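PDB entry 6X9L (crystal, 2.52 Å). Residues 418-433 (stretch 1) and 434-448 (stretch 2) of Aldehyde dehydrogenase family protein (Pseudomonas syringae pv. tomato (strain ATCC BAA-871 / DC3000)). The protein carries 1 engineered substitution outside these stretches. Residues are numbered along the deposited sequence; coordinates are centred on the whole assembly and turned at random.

Stretch 1 (418-433) GLGAHVQGQDLELARS
Stretch 2 (434-448) VASRIRAGQVHLNYP

The two stretches form a strand-helix-strand unit. Strand 422-424 leads through a short loop into a helix that begins at Leu-428 and runs across the junction into Val-434 and Ala-435; the chain then returns as strand 442-445, parallel to the first strand (axes 4.7 Å apart, at 23°) and nearly antiparallel to the helix (164°, closest approach 9.6 Å). Together the stretches bury 1104 Å².

Gly-418 (phi/psi -176/52) lies beside Ala-440, CA to CA 4.2 Å. Its O accepts a hydrogen bond from Gly-441 N at 3.2 Å. Glycine suits this place because a CB would stand 2.6 Å from Arg-439 O, a clash. Leu-419 (t, chi2 76°) points away from stretch 2. At Gly-420, extended at -151/-175, CA approaches Gln-442 O at 3.2 Å in a CA-H...O contact.

Ala-421 (-178/156) turns its small methyl toward stretch 2, where CB meets Ile-438 CG2 at 3.5 Å and Ala-440 CB at 4.1 Å. Its O accepts from His-444 N at 3.0 Å, opening a parallel ladder in which His-422 pairs with His-444 (CA-CA 4.7 Å) and Val-423 with Leu-445 (5.0 Å). Val-423 N donates to His-444 O at 2.9 Å, and Val-423 O accepts from Asn-446 N at 2.9 Å; both bonds are nearly straight.

The two histidines share one face of the sheet, both with chi1 m (chi2 -106° for His-422, -116° for His-444). Their ring planes lie 16° apart but are slid, with centroids separated by 5.1 Å, so His-444 CB, rather than its ring, sits over the His-422 ring, 4.0 Å from the centroid. His-444 NE2 is held by Gln-442 OE1 at 2.9 Å.

On the other face, beta-branched Val-423 (t), well suited to a strand, places CB 3.8 Å from Leu-445 CD2 (Leu-445 m, t), while its CG2 lies 3.8 Å from Val-443 CG1. Gln-424 (m, m, chi3 -33°) lays NE2 over one face of the Tyr-447 ring, 3.0 Å from CZ. Tyr-447 has chi1 m and a left-handed backbone (57/58), as does Asn-446 (48/45), a conformation asparagine tolerates well. Asn-446 (m) uses its amide to extend the pairing: OD1 accepts from Gly-425 N at 3.0 Å, and ND2 donates weakly to Gly-425 O at 3.2 Å.

Asp-427 (t) caps the helix, its OD1 accepting a weak bond from Leu-430 N at 3.4 Å. Leu-428 (t, chi2 71°) brings CD1 4.4 Å from Leu-445 CD1, and the aliphatic part of Arg-432 (m, t, t) places CG 4.1 Å from the same CD1, helping to pack helix against strand. Helical bonds cross the junction: Val-434 N to Leu-430 O, Ala-435 N to Ala-431 O and Ser-436 N to Arg-432 O, each 3.0 Å. Ser-433 OG (p) donates to Leu-430 O at 3.0 Å, and Ser-436 OG (p) donates to Ser-433 O at 2.7 Å from within the type I turn, Ala-435 to Ile-438, that redirects the chain.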

# COMPACT_ATOMS: atom_id res chain seq x y z
N GLY A 418 0.71 -12.94 -10.41
CA GLY A 418 2.14 -12.67 -10.54
C GLY A 418 2.91 -12.81 -9.24
O GLY A 418 3.65 -11.91 -8.83
N LEU A 419 2.75 -13.95 -8.56
CA LEU A 419 3.37 -14.15 -7.26
C LEU A 419 4.80 -14.67 -7.40
O LEU A 419 5.72 -14.17 -6.74
CB LEU A 419 2.52 -15.11 -6.42
CG LEU A 419 3.12 -15.41 -5.05
CD1 LEU A 419 2.93 -14.24 -4.10
CD2 LEU A 419 2.52 -16.68 -4.48
N GLY A 420 5.00 -15.67 -8.25
CA GLY A 420 6.30 -16.24 -8.51
C GLY A 420 6.40 -16.80 -9.92
O GLY A 420 5.47 -16.66 -10.72
N ALA A 421 7.52 -17.45 -10.22
CA ALA A 421 7.85 -17.90 -11.57
C ALA A 421 9.18 -18.63 -11.53
O ALA A 421 10.02 -18.39 -10.65
CB ALA A 421 7.92 -16.72 -12.54
N HIS A 422 9.39 -19.51 -12.52
CA HIS A 422 10.59 -20.33 -12.63
C HIS A 422 11.14 -20.32 -14.05
O HIS A 422 10.39 -20.34 -15.03
CB HIS A 422 10.29 -21.76 -12.21
CG HIS A 422 10.20 -21.93 -10.73
ND1 HIS A 422 11.19 -22.55 -9.99
CD2 HIS A 422 9.24 -21.57 -9.85
CE1 HIS A 422 10.84 -22.55 -8.71
NE2 HIS A 422 9.66 -21.96 -8.60
N VAL A 423 12.47 -20.32 -14.18
CA VAL A 423 13.11 -20.41 -15.49
C VAL A 423 14.18 -21.50 -15.42
O VAL A 423 14.97 -21.55 -14.47
CB VAL A 423 13.72 -19.07 -15.93
CG1 VAL A 423 14.36 -19.21 -17.30
CG2 VAL A 423 12.64 -18.01 -15.98
N GLN A 424 14.15 -22.40 -16.42
CA GLN A 424 15.16 -23.44 -16.62
C GLN A 424 15.90 -23.13 -17.91
O GLN A 424 15.28 -22.93 -18.96
CB GLN A 424 14.53 -24.82 -16.70
CG GLN A 424 13.57 -25.14 -15.58
CD GLN A 424 14.04 -24.62 -14.24
OE1 GLN A 424 15.25 -24.57 -13.96
NE2 GLN A 424 13.08 -24.20 -13.40
N GLY A 425 17.22 -23.08 -17.83
CA GLY A 425 18.01 -22.75 -18.99
C GLY A 425 19.48 -23.00 -18.74
O GLY A 425 19.96 -22.85 -17.61
N GLN A 426 20.21 -23.39 -19.79
CA GLN A 426 21.65 -23.58 -19.67
C GLN A 426 22.39 -22.25 -19.81
O GLN A 426 23.26 -21.93 -19.00
CB GLN A 426 22.14 -24.60 -20.70
CG GLN A 426 23.12 -25.63 -20.12
CD GLN A 426 22.64 -27.07 -20.27
OE1 GLN A 426 22.03 -27.44 -21.27
NE2 GLN A 426 22.92 -27.89 -19.26
N ASP A 427 22.06 -21.46 -20.83
CA ASP A 427 22.66 -20.13 -20.96
C ASP A 427 22.10 -19.21 -19.88
O ASP A 427 20.92 -18.83 -19.94
CB ASP A 427 22.41 -19.56 -22.35
CG ASP A 427 22.90 -18.13 -22.48
OD1 ASP A 427 23.50 -17.62 -21.51
OD2 ASP A 427 22.70 -17.50 -23.54
N LEU A 428 22.95 -18.82 -18.92
CA LEU A 428 22.50 -18.01 -17.78
C LEU A 428 22.14 -16.60 -18.21
O LEU A 428 21.19 -16.01 -17.67
CB LEU A 428 23.59 -17.98 -16.69
CG LEU A 428 23.34 -17.19 -15.38
CD1 LEU A 428 22.30 -17.87 -14.51
CD2 LEU A 428 24.62 -16.99 -14.59
N GLU A 429 22.88 -16.02 -19.15
CA GLU A 429 22.52 -14.71 -19.67
C GLU A 429 21.10 -14.72 -20.21
O GLU A 429 20.26 -13.91 -19.80
CB GLU A 429 23.53 -14.27 -20.74
CG GLU A 429 23.05 -13.16 -21.64
CD GLU A 429 24.12 -12.69 -22.61
OE1 GLU A 429 24.54 -13.47 -23.49
OE2 GLU A 429 24.55 -11.52 -22.48
N LEU A 430 20.80 -15.65 -21.11
CA LEU A 430 19.45 -15.73 -21.67
C LEU A 430 18.41 -15.92 -20.57
O LEU A 430 17.38 -15.24 -20.56
CB LEU A 430 19.37 -16.86 -22.69
CG LEU A 430 17.93 -17.17 -23.12
CD1 LEU A 430 17.36 -16.13 -24.08
CD2 LEU A 430 17.88 -18.56 -23.72
N ALA A 431 18.68 -16.82 -19.62
CA ALA A 431 17.72 -17.10 -18.56
C ALA A 431 17.43 -15.85 -17.71
O ALA A 431 16.29 -15.62 -17.31
CB ALA A 431 18.22 -18.25 -17.70
N ARG A 432 18.46 -15.04 -17.44
CA ARG A 432 18.25 -13.79 -16.72
C ARG A 432 17.34 -12.85 -17.51
O ARG A 432 16.38 -12.29 -16.96
CB ARG A 432 19.58 -13.11 -16.43
CG ARG A 432 20.35 -13.73 -15.33
CD ARG A 432 21.83 -13.45 -15.50
NE ARG A 432 22.54 -13.55 -14.23
CZ ARG A 432 23.83 -13.82 -14.12
NH1 ARG A 432 24.57 -14.04 -15.20
NH2 ARG A 432 24.39 -13.87 -12.92
N SER A 433 17.65 -12.62 -18.78
CA SER A 433 16.84 -11.70 -19.56
C SER A 433 15.37 -12.15 -19.61
O SER A 433 14.46 -11.31 -19.57
CB SER A 433 17.42 -11.54 -20.97
OG SER A 433 17.00 -12.58 -21.83
N VAL A 434 15.12 -13.46 -19.66
CA VAL A 434 13.73 -13.93 -19.61
C VAL A 434 13.11 -13.63 -18.24
O VAL A 434 11.97 -13.16 -18.15
CB VAL A 434 13.66 -15.44 -19.95
CG1 VAL A 434 12.20 -15.86 -20.14
CG2 VAL A 434 14.49 -15.76 -21.19
N ALA A 435 13.86 -13.91 -17.16
CA ALA A 435 13.34 -13.66 -15.82
C ALA A 435 12.91 -12.21 -15.66
O ALA A 435 11.84 -11.93 -15.10
CB ALA A 435 14.39 -14.03 -14.77
N SER A 436 13.71 -11.27 -16.17
CA SER A 436 13.33 -9.87 -16.06
C SER A 436 12.10 -9.53 -16.89
O SER A 436 11.60 -8.40 -16.78
CB SER A 436 14.50 -9.00 -16.49
OG SER A 436 14.85 -9.33 -17.81
N ARG A 437 11.62 -10.46 -17.71
CA ARG A 437 10.43 -10.25 -18.51
C ARG A 437 9.18 -10.88 -17.91
O ARG A 437 8.08 -10.56 -18.35
CB ARG A 437 10.64 -10.79 -19.94
CG ARG A 437 11.71 -10.02 -20.72
CD ARG A 437 12.06 -10.70 -22.03
NE ARG A 437 10.90 -10.79 -22.90
CZ ARG A 437 10.85 -11.50 -24.03
NH1 ARG A 437 11.91 -12.20 -24.44
NH2 ARG A 437 9.74 -11.50 -24.76
N ILE A 438 9.33 -11.75 -16.91
CA ILE A 438 8.18 -12.27 -16.17
C ILE A 438 7.72 -11.24 -15.14
O ILE A 438 8.50 -10.80 -14.28
CB ILE A 438 8.52 -13.61 -15.48
CG1 ILE A 438 9.39 -14.51 -16.37
CG2 ILE A 438 7.24 -14.34 -15.07
CD1 ILE A 438 8.64 -15.26 -17.44
N ARG A 439 6.44 -10.86 -15.22
CA ARG A 439 5.84 -9.92 -14.28
C ARG A 439 5.37 -10.67 -13.04
O ARG A 439 4.22 -11.08 -12.89
CB ARG A 439 4.72 -9.16 -14.98
CG ARG A 439 5.38 -8.24 -15.99
CD ARG A 439 4.49 -7.20 -16.53
NE ARG A 439 4.29 -6.03 -15.67
CZ ARG A 439 5.25 -5.24 -15.21
NH1 ARG A 439 6.51 -5.54 -15.42
NH2 ARG A 439 4.92 -4.18 -14.48
N ALA A 440 6.33 -10.86 -12.12
CA ALA A 440 6.16 -11.68 -10.94
C ALA A 440 7.15 -11.21 -9.88
O ALA A 440 8.25 -10.77 -10.21
CB ALA A 440 6.35 -13.16 -11.26
N GLY A 441 6.75 -11.32 -8.62
CA GLY A 441 7.57 -10.77 -7.56
C GLY A 441 8.86 -11.54 -7.35
O GLY A 441 9.87 -10.97 -6.93
N GLN A 442 8.85 -12.84 -7.66
CA GLN A 442 10.08 -13.62 -7.64
C GLN A 442 10.18 -14.47 -8.90
O GLN A 442 9.18 -15.03 -9.37
CB GLN A 442 10.16 -14.49 -6.40
CG GLN A 442 10.57 -13.73 -5.17
CD GLN A 442 10.90 -14.66 -4.02
OE1 GLN A 442 10.70 -15.86 -4.13
NE2 GLN A 442 11.42 -14.11 -2.92
N VAL A 443 11.39 -14.55 -9.45
CA VAL A 443 11.72 -15.49 -10.51
C VAL A 443 12.92 -16.29 -10.05
O VAL A 443 13.91 -15.72 -9.59
CB VAL A 443 12.02 -14.79 -11.85
CG1 VAL A 443 12.02 -15.80 -12.98
CG2 VAL A 443 11.02 -13.63 -12.11
N HIS A 444 12.83 -17.62 -10.18
CA HIS A 444 13.84 -18.56 -9.68
C HIS A 444 14.51 -19.27 -10.84
O HIS A 444 13.84 -19.91 -11.66
CB HIS A 444 13.20 -19.59 -8.75
CG HIS A 444 12.61 -19.01 -7.50
ND1 HIS A 444 13.09 -19.30 -6.24
CD2 HIS A 444 11.57 -18.16 -7.32
CE1 HIS A 444 12.37 -18.65 -5.34
NE2 HIS A 444 11.45 -17.94 -5.98
N LEU A 445 15.84 -19.22 -10.88
CA LEU A 445 16.63 -19.73 -11.99
C LEU A 445 17.25 -21.07 -11.62
O LEU A 445 17.99 -21.17 -10.64
CB LEU A 445 17.72 -18.74 -12.34
CG LEU A 445 17.23 -17.32 -12.55
CD1 LEU A 445 18.41 -16.46 -12.94
CD2 LEU A 445 16.17 -17.30 -13.64
N ASN A 446 16.95 -22.10 -12.42
CA ASN A 446 17.55 -23.42 -12.26
C ASN A 446 17.49 -23.89 -10.80
O ASN A 446 18.47 -24.36 -10.22
CB ASN A 446 18.99 -23.42 -12.77
CG ASN A 446 19.09 -23.02 -14.23
OD1 ASN A 446 18.33 -23.51 -15.07
ND2 ASN A 446 20.01 -22.12 -14.54
N TYR A 447 16.32 -23.70 -10.19
CA TYR A 447 15.97 -24.25 -8.88
C TYR A 447 16.95 -23.84 -7.79
O TYR A 447 17.50 -24.69 -7.08
CB TYR A 447 15.85 -25.77 -8.98
CG TYR A 447 14.87 -26.18 -10.06
CD1 TYR A 447 13.52 -25.89 -9.97
CD2 TYR A 447 15.32 -26.83 -11.21
CE1 TYR A 447 12.63 -26.24 -10.97
CE2 TYR A 447 14.43 -27.20 -12.22
CZ TYR A 447 13.09 -26.90 -12.10
OH TYR A 447 12.22 -27.26 -13.10
N PRO A 448 17.12 -22.53 -7.59
CA PRO A 448 17.92 -22.07 -6.45
C PRO A 448 17.28 -22.49 -5.14
O PRO A 448 16.11 -22.88 -5.08
CB PRO A 448 17.89 -20.55 -6.61
CG PRO A 448 16.55 -20.30 -7.23
CD PRO A 448 16.31 -21.46 -8.17